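Local coordinates for protein thioredoxin (TrxA-1) (Sulfolobus solfataricus, PDB 3TCO) that probably reduces protein disulfides through a redox-active pair of cysteines, as a small electron-carrying thioredoxin of a thermophilic archaeon, at residues E12-V17 / L80-G85; E16-R19 / L23-V26. All coordinates share one frame; numbering follows the deposited sequence.

Contact 1: residues E12-V17 / L80-G85. With EDO (1,2-ethanediol), chain E.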
ATOM      1  N   GLU A  12       2.530  -0.299 -15.209  1.00 16.83           N
ATOM      2  CA  GLU A  12       2.247  -1.513 -15.968  1.00 18.50           C
ATOM      3  C   GLU A  12       1.142  -2.385 -15.366  1.00 17.98           C
ATOM      4  O   GLU A  12       0.357  -2.971 -16.105  1.00 18.63           O
ATOM      5  CB  GLU A  12       3.533  -2.327 -16.145  1.00 20.39           C
ATOM      6  CG  GLU A  12       3.518  -3.302 -17.310  1.00 25.47           C
ATOM      7  CD  GLU A  12       2.667  -4.531 -17.043  1.00 27.01           C
ATOM      8  OE1 GLU A  12       2.800  -5.092 -15.938  1.00 24.33           O
ATOM      9  OE2 GLU A  12       1.885  -4.938 -17.937  1.00 28.82           O
ATOM     10  N   ASN A  13       1.044  -2.461 -14.038  1.00 16.29           N
ATOM     11  CA  ASN A  13       0.001  -3.315 -13.436  1.00 16.47           C
ATOM     12  C   ASN A  13      -0.889  -2.655 -12.392  1.00 16.40           C
ATOM     13  O   ASN A  13      -1.794  -3.293 -11.846  1.00 14.52           O
ATOM     14  CB  ASN A  13       0.646  -4.573 -12.821  1.00 14.86           C
ATOM     15  CG  ASN A  13       1.603  -4.253 -11.678  1.00 17.84           C
ATOM     16  OD1 ASN A  13       2.071  -3.120 -11.540  1.00 15.43           O
ATOM     17  ND2 ASN A  13       1.907  -5.266 -10.855  1.00 17.70           N
ATOM     18  N   PHE A  14      -0.660  -1.370 -12.124  1.00 17.07           N
ATOM     19  CA  PHE A  14      -1.437  -0.681 -11.098  1.00 17.11           C
ATOM     20  C   PHE A  14      -2.948  -0.813 -11.233  1.00 17.93           C
ATOM     21  O   PHE A  14      -3.624  -1.279 -10.308  1.00 17.58           O
ATOM     22  CB  PHE A  14      -1.087   0.803 -11.062  1.00 16.96           C
ATOM     23  CG  PHE A  14      -1.630   1.522  -9.861  1.00 17.25           C
ATOM     24  CD1 PHE A  14      -0.917   1.539  -8.664  1.00 15.65           C
ATOM     25  CD2 PHE A  14      -2.848   2.199  -9.926  1.00 18.15           C
ATOM     26  CE1 PHE A  14      -1.399   2.220  -7.553  1.00 16.85           C
ATOM     27  CE2 PHE A  14      -3.342   2.884  -8.818  1.00 18.39           C
ATOM     28  CZ  PHE A  14      -2.611   2.895  -7.626  1.00 19.28           C
ATOM     29  N   ASP A  15      -3.476  -0.387 -12.373  1.00 17.57           N
ATOM     30  CA  ASP A  15      -4.911  -0.433 -12.588  1.00 18.38           C
ATOM     31  C   ASP A  15      -5.522  -1.830 -12.567  1.00 17.44           C
ATOM     32  O   ASP A  15      -6.518  -2.045 -11.880  1.00 16.08           O
ATOM     33  CB  ASP A  15      -5.290   0.279 -13.894  1.00 20.46           C
ATOM     34  CG  ASP A  15      -5.139   1.785 -13.795  1.00 25.74           C
ATOM     35  OD1 ASP A  15      -4.980   2.293 -12.661  1.00 26.15           O
ATOM     36  OD2 ASP A  15      -5.185   2.459 -14.848  1.00 26.85           O
ATOM     37  N   GLU A  16      -4.931  -2.781 -13.288  1.00 16.67           N
ATOM     38  CA  GLU A  16      -5.507  -4.127 -13.313  1.00 18.50           C
ATOM     39  C   GLU A  16      -5.544  -4.765 -11.928  1.00 17.21           C
ATOM     40  O   GLU A  16      -6.485  -5.486 -11.603  1.00 17.37           O
ATOM     41  CB  GLU A  16      -4.758  -5.040 -14.293  1.00 18.96           C
ATOM     42  CG  GLU A  16      -3.358  -5.463 -13.892  1.00 19.79           C
ATOM     43  CD  GLU A  16      -2.582  -6.055 -15.063  1.00 23.44           C
ATOM     44  OE1 GLU A  16      -3.117  -6.944 -15.755  1.00 26.55           O
ATOM     45  OE2 GLU A  16      -1.431  -5.639 -15.291  1.00 25.34           O
ATOM     46  N   VAL A  17      -4.526  -4.508 -11.115  1.00 15.62           N
ATOM     47  CA  VAL A  17      -4.492  -5.072  -9.758  1.00 14.17           C
ATOM     48  C   VAL A  17      -5.617  -4.467  -8.901  1.00 15.52           C
ATOM     49  O   VAL A  17      -6.350  -5.185  -8.208  1.00 12.98           O
ATOM     50  CB  VAL A  17      -3.103  -4.815  -9.099  1.00 14.98           C
ATOM     51  CG1 VAL A  17      -3.141  -5.172  -7.602  1.00 14.53           C
ATOM     52  CG2 VAL A  17      -2.029  -5.651  -9.826  1.00 13.41           C
ATOM     53  N   LEU A  80      -2.239   3.904   0.447  1.00 12.26           N
ATOM     54  CA  LEU A  80      -3.517   4.070  -0.233  1.00 12.67           C
ATOM     55  C   LEU A  80      -4.299   2.789  -0.003  1.00 13.69           C
ATOM     56  O   LEU A  80      -3.707   1.702   0.034  1.00 11.87           O
ATOM     57  CB  LEU A  80      -3.301   4.233  -1.737  1.00 12.82           C
ATOM     58  CG  LEU A  80      -2.335   5.346  -2.168  1.00 12.85           C
ATOM     59  CD1 LEU A  80      -2.127   5.282  -3.692  1.00 14.61           C
ATOM     60  CD2 LEU A  80      -2.905   6.692  -1.732  1.00 13.90           C
ATOM     61  N   ILE A  81      -5.612   2.910   0.160  1.00 12.82           N
ATOM     62  CA  ILE A  81      -6.444   1.729   0.334  1.00 13.89           C
ATOM     63  C   ILE A  81      -7.572   1.732  -0.697  1.00 13.25           C
ATOM     64  O   ILE A  81      -8.368   2.676  -0.778  1.00 12.49           O
ATOM     65  CB  ILE A  81      -7.027   1.643   1.756  1.00 15.33           C
ATOM     66  CG1 ILE A  81      -5.862   1.630   2.768  1.00 17.04           C
ATOM     67  CG2 ILE A  81      -7.894   0.368   1.884  1.00 12.93           C
ATOM     68  CD1 ILE A  81      -6.274   1.542   4.191  1.00 23.24           C
ATOM     69  N   PHE A  82      -7.619   0.669  -1.490  1.00 14.07           N
ATOM     70  CA  PHE A  82      -8.629   0.531  -2.539  1.00 13.85           C
ATOM     71  C   PHE A  82      -9.543  -0.644  -2.257  1.00 14.20           C
ATOM     72  O   PHE A  82      -9.067  -1.727  -1.925  1.00 13.37           O
ATOM     73  CB  PHE A  82      -7.973   0.287  -3.899  1.00 12.73           C
ATOM     74  CG  PHE A  82      -7.151   1.443  -4.403  1.00 13.36           C
ATOM     75  CD1 PHE A  82      -5.810   1.580  -4.039  1.00 13.61           C
ATOM     76  CD2 PHE A  82      -7.720   2.393  -5.244  1.00 13.91           C
ATOM     77  CE1 PHE A  82      -5.040   2.659  -4.515  1.00 14.09           C
ATOM     78  CE2 PHE A  82      -6.957   3.481  -5.723  1.00 13.34           C
ATOM     79  CZ  PHE A  82      -5.621   3.604  -5.355  1.00 13.16           C
ATOM     80  N   VAL A  83     -10.846  -0.433  -2.413  1.00 13.34           N
ATOM     81  CA  VAL A  83     -11.826  -1.494  -2.212  1.00 13.66           C
ATOM     82  C   VAL A  83     -12.767  -1.456  -3.413  1.00 14.00           C
ATOM     83  O   VAL A  83     -13.328  -0.414  -3.741  1.00 13.45           O
ATOM     84  CB  VAL A  83     -12.616  -1.300  -0.888  1.00 14.21           C
ATOM     85  CG1 VAL A  83     -13.737  -2.356  -0.771  1.00 14.18           C
ATOM     86  CG2 VAL A  83     -11.667  -1.424   0.302  1.00 12.48           C
ATOM     87  N   ASN A  84     -12.927  -2.600  -4.065  1.00 13.90           N
ATOM     88  CA  ASN A  84     -13.770  -2.695  -5.252  1.00 15.91           C
ATOM     89  C   ASN A  84     -13.347  -1.684  -6.311  1.00 16.42           C
ATOM     90  O   ASN A  84     -14.181  -1.039  -6.950  1.00 17.08           O
ATOM     91  CB  ASN A  84     -15.253  -2.514  -4.899  1.00 16.24           C
ATOM     92  CG  ASN A  84     -15.770  -3.629  -4.013  1.00 17.90           C
ATOM     93  OD1 ASN A  84     -15.449  -4.799  -4.233  1.00 19.82           O
ATOM     94  ND2 ASN A  84     -16.574  -3.281  -3.009  1.00 15.50           N
ATOM     95  N   GLY A  85     -12.032  -1.556  -6.474  1.00 16.56           N
ATOM     96  CA  GLY A  85     -11.462  -0.673  -7.482  1.00 15.59           C
ATOM     97  C   GLY A  85     -11.488   0.820  -7.225  1.00 14.38           C
ATOM     98  O   GLY A  85     -11.117   1.592  -8.108  1.00 14.47           O
TER
HETATM   99  C1  EDO E 501     -16.131   1.387  -2.797  1.00 17.61           C
HETATM  100  O1  EDO E 501     -15.575   0.729  -3.937  1.00 19.38           O
HETATM  101  C2  EDO E 501     -16.375   0.360  -1.690  1.00 17.92           C
HETATM  102  O2  EDO E 501     -17.269  -0.646  -2.175  1.00 17.69           O
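Phe14, in the first turn of helix 14-20, and Phe82, on strand 78-83, make an offset edge-to-face aromatic pair. The rim of the Phe14 ring is turned to the face of Phe82, with the planes at 85° and the ring centroids 5.8 Å apart. The closest approach joins the two para carbons, Phe14 CZ and Phe82 CZ, at 3.8 Å. Phe14 reaches this far because its CG lies anti to the backbone N (chi1 -168°), which carries the ring away from the helix toward the sheet. Both rings are buried; Tyr71 makes another edge-to-face pair with Phe82, and Leu9 packs on Phe14. In the thioredoxin fold seen here, the pair is one of the places where the N-terminal helix packs on the central sheet, of which strand 78-83 is an antiparallel member.

At the end of that strand, away from the ring pair, a 1,2-ethanediol molecule, probably from the crystallisation liquor, is bound. Asn84 ND2 donates to its O2 over 2.8 Å in a nearly straight bond (166°), while its O1 donates to the carbonyl oxygen of Val83 in a bond modelled unusually short, its length therefore doubtful. Gln86 also bonds to the diol, whose C2 rests 3.9 Å from Val83 CG1.

Contact 2: residues E16-R19 / L23-V26; sequences EVIR and LVLV
Val24, on strand 23-29, meets both Val17 and Ile18 of helix 14-20 and has more surface buried here than any other residue of the two segments. Its CA-CB bond points at the helix, and both its methyls meet the helix residues. With CG1 anti to the backbone N (chi1 -179°), that methyl faces Val17 CG1 across 4.0 Å, the two valine side chains crossing at about a right angle. The other methyl, CG2, sits 3.5 Å from the carbonyl oxygen of Val17, an oxygen that also accepts a hydrogen bond from Asn21 ND2 just beyond the helix.

Ile18 enters with its longer branch. CB leaves the helix alongside the strand, but CG1 and then CD1 bend toward it, and CD1 settles against the Val24 side chain; the modelled separation is too short to be taken literally. The same CD1 looks along the strand to Val26 CG2, a looser approach at 4.4 Å. An alanine in place of Val24 would remove both methyls and would probably leave Val17 CG1 and Ile18 CD1 without their main apolar support on the strand.

No hydrogen bond joins the segments, so side-chain packing carries the contact. Phe82 from strand 78-83 and Val55 from strand 55-60 extend the apolar layer: Phe82 touches Ile18 and Val26, and Val55 touches Val17 and Val24. After a short amphipathic helix the chain turns tightly, and the strand that follows lies back against it, as the N-terminal helix and the strand after it do in the thioredoxin fold.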
ATOM      1  N   GLU A  16      -4.931  -2.781 -13.288  1.00 16.67           N
ATOM      2  CA  GLU A  16      -5.507  -4.127 -13.313  1.00 18.50           C
ATOM      3  C   GLU A  16      -5.544  -4.765 -11.928  1.00 17.21           C
ATOM      4  O   GLU A  16      -6.485  -5.486 -11.603  1.00 17.37           O
ATOM      5  CB  GLU A  16      -4.758  -5.040 -14.293  1.00 18.96           C
ATOM      6  CG  GLU A  16      -3.358  -5.463 -13.892  1.00 19.79           C
ATOM      7  CD  GLU A  16      -2.582  -6.055 -15.063  1.00 23.44           C
ATOM      8  OE1 GLU A  16      -3.117  -6.944 -15.755  1.00 26.55           O
ATOM      9  OE2 GLU A  16      -1.431  -5.639 -15.291  1.00 25.34           O
ATOM     10  N   VAL A  17      -4.526  -4.508 -11.115  1.00 15.62           N
ATOM     11  CA  VAL A  17      -4.492  -5.072  -9.758  1.00 14.17           C
ATOM     12  C   VAL A  17      -5.617  -4.467  -8.901  1.00 15.52           C
ATOM     13  O   VAL A  17      -6.350  -5.185  -8.208  1.00 12.98           O
ATOM     14  CB  VAL A  17      -3.103  -4.815  -9.099  1.00 14.98           C
ATOM     15  CG1 VAL A  17      -3.141  -5.172  -7.602  1.00 14.53           C
ATOM     16  CG2 VAL A  17      -2.029  -5.651  -9.826  1.00 13.41           C
ATOM     17  N   ILE A  18      -5.773  -3.146  -8.955  1.00 14.72           N
ATOM     18  CA  ILE A  18      -6.815  -2.485  -8.175  1.00 16.15           C
ATOM     19  C   ILE A  18      -8.226  -2.853  -8.625  1.00 17.26           C
ATOM     20  O   ILE A  18      -9.121  -3.017  -7.797  1.00 17.40           O
ATOM     21  CB  ILE A  18      -6.699  -0.941  -8.246  1.00 17.51           C
ATOM     22  CG1 ILE A  18      -5.405  -0.474  -7.574  1.00 20.15           C
ATOM     23  CG2 ILE A  18      -7.893  -0.302  -7.560  1.00 19.20           C
ATOM     24  CD1 ILE A  18      -5.314  -0.870  -6.138  1.00 25.97           C
ATOM     25  N   ARG A  19      -8.423  -2.963  -9.936  1.00 18.47           N
ATOM     26  CA  ARG A  19      -9.738  -3.292 -10.495  1.00 21.06           C
ATOM     27  C   ARG A  19     -10.170  -4.728 -10.308  1.00 19.38           C
ATOM     28  O   ARG A  19     -11.359  -5.010 -10.177  1.00 20.91           O
ATOM     29  CB  ARG A  19      -9.779  -3.006 -12.001  1.00 24.07           C
ATOM     30  CG  ARG A  19     -10.153  -1.582 -12.393  1.00 33.32           C
ATOM     31  CD  ARG A  19      -8.969  -0.620 -12.336  1.00 38.28           C
ATOM     32  NE  ARG A  19      -9.187   0.521 -13.223  1.00 42.65           N
ATOM     33  CZ  ARG A  19      -9.333   0.416 -14.542  1.00 44.30           C
ATOM     34  NH1 ARG A  19      -9.282  -0.774 -15.123  1.00 46.36           N
ATOM     35  NH2 ARG A  19      -9.532   1.495 -15.284  1.00 45.57           N
ATOM     36  N   LEU A  23      -9.676  -6.024  -2.217  1.00 14.69           N
ATOM     37  CA  LEU A  23      -8.937  -5.113  -1.359  1.00 13.07           C
ATOM     38  C   LEU A  23      -7.479  -5.044  -1.767  1.00 13.21           C
ATOM     39  O   LEU A  23      -6.773  -6.064  -1.808  1.00 13.26           O
ATOM     40  CB  LEU A  23      -9.034  -5.544   0.117  1.00 12.97           C
ATOM     41  CG  LEU A  23      -8.077  -4.822   1.085  1.00 12.99           C
ATOM     42  CD1 LEU A  23      -8.437  -3.329   1.166  1.00 12.34           C
ATOM     43  CD2 LEU A  23      -8.164  -5.440   2.482  1.00 13.21           C
ATOM     44  N   VAL A  24      -7.024  -3.828  -2.050  1.00 12.63           N
ATOM     45  CA  VAL A  24      -5.643  -3.617  -2.449  1.00 12.19           C
ATOM     46  C   VAL A  24      -5.071  -2.426  -1.694  1.00 12.40           C
ATOM     47  O   VAL A  24      -5.658  -1.339  -1.695  1.00 12.78           O
ATOM     48  CB  VAL A  24      -5.516  -3.325  -3.963  1.00 13.51           C
ATOM     49  CG1 VAL A  24      -4.039  -3.137  -4.331  1.00 14.28           C
ATOM     50  CG2 VAL A  24      -6.105  -4.485  -4.791  1.00 11.09           C
ATOM     51  N   LEU A  25      -3.943  -2.648  -1.026  1.00 11.59           N
ATOM     52  CA  LEU A  25      -3.264  -1.586  -0.288  1.00 12.56           C
ATOM     53  C   LEU A  25      -2.019  -1.229  -1.074  1.00 12.20           C
ATOM     54  O   LEU A  25      -1.448  -2.072  -1.765  1.00 11.53           O
ATOM     55  CB  LEU A  25      -2.873  -2.044   1.127  1.00 12.09           C
ATOM     56  CG  LEU A  25      -4.037  -2.337   2.081  1.00 13.40           C
ATOM     57  CD1 LEU A  25      -4.480  -3.794   1.923  1.00 13.35           C
ATOM     58  CD2 LEU A  25      -3.587  -2.087   3.514  1.00 13.78           C
ATOM     59  N   VAL A  26      -1.594   0.023  -0.969  1.00 12.42           N
ATOM     60  CA  VAL A  26      -0.417   0.463  -1.702  1.00 13.71           C
ATOM     61  C   VAL A  26       0.494   1.284  -0.805  1.00 14.29           C
ATOM     62  O   VAL A  26       0.166   2.417  -0.460  1.00 16.19           O
ATOM     63  CB  VAL A  26      -0.803   1.334  -2.935  1.00 15.30           C
ATOM     64  CG1 VAL A  26       0.454   1.649  -3.757  1.00 15.37           C
ATOM     65  CG2 VAL A  26      -1.835   0.616  -3.795  1.00 13.71           C
TER

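Overall arrangement
Contacts 1 and 2 are neighbours in one hydrophobic layer, their centres about 3 Å apart. Both start from helix 14-20, and their helical segments overlap at Glu16 and Val17, although Phe14 carries contact 1 and Val17 and Ile18 contact 2. They reach different strands: contact 2 goes to strand 23-29, almost at once along the chain, whereas contact 1 goes to strand 78-83, more than 60 residues later. These strands are antiparallel neighbours in the sheet, joined by backbone bonds such as Phe82 N to Val24 O (2.8 Å) and Val26 N to Leu80 O (2.9 Å). One helix therefore packs across two adjacent strands, tying the N-terminal part of the thioredoxin fold to its C-terminal beta hairpin.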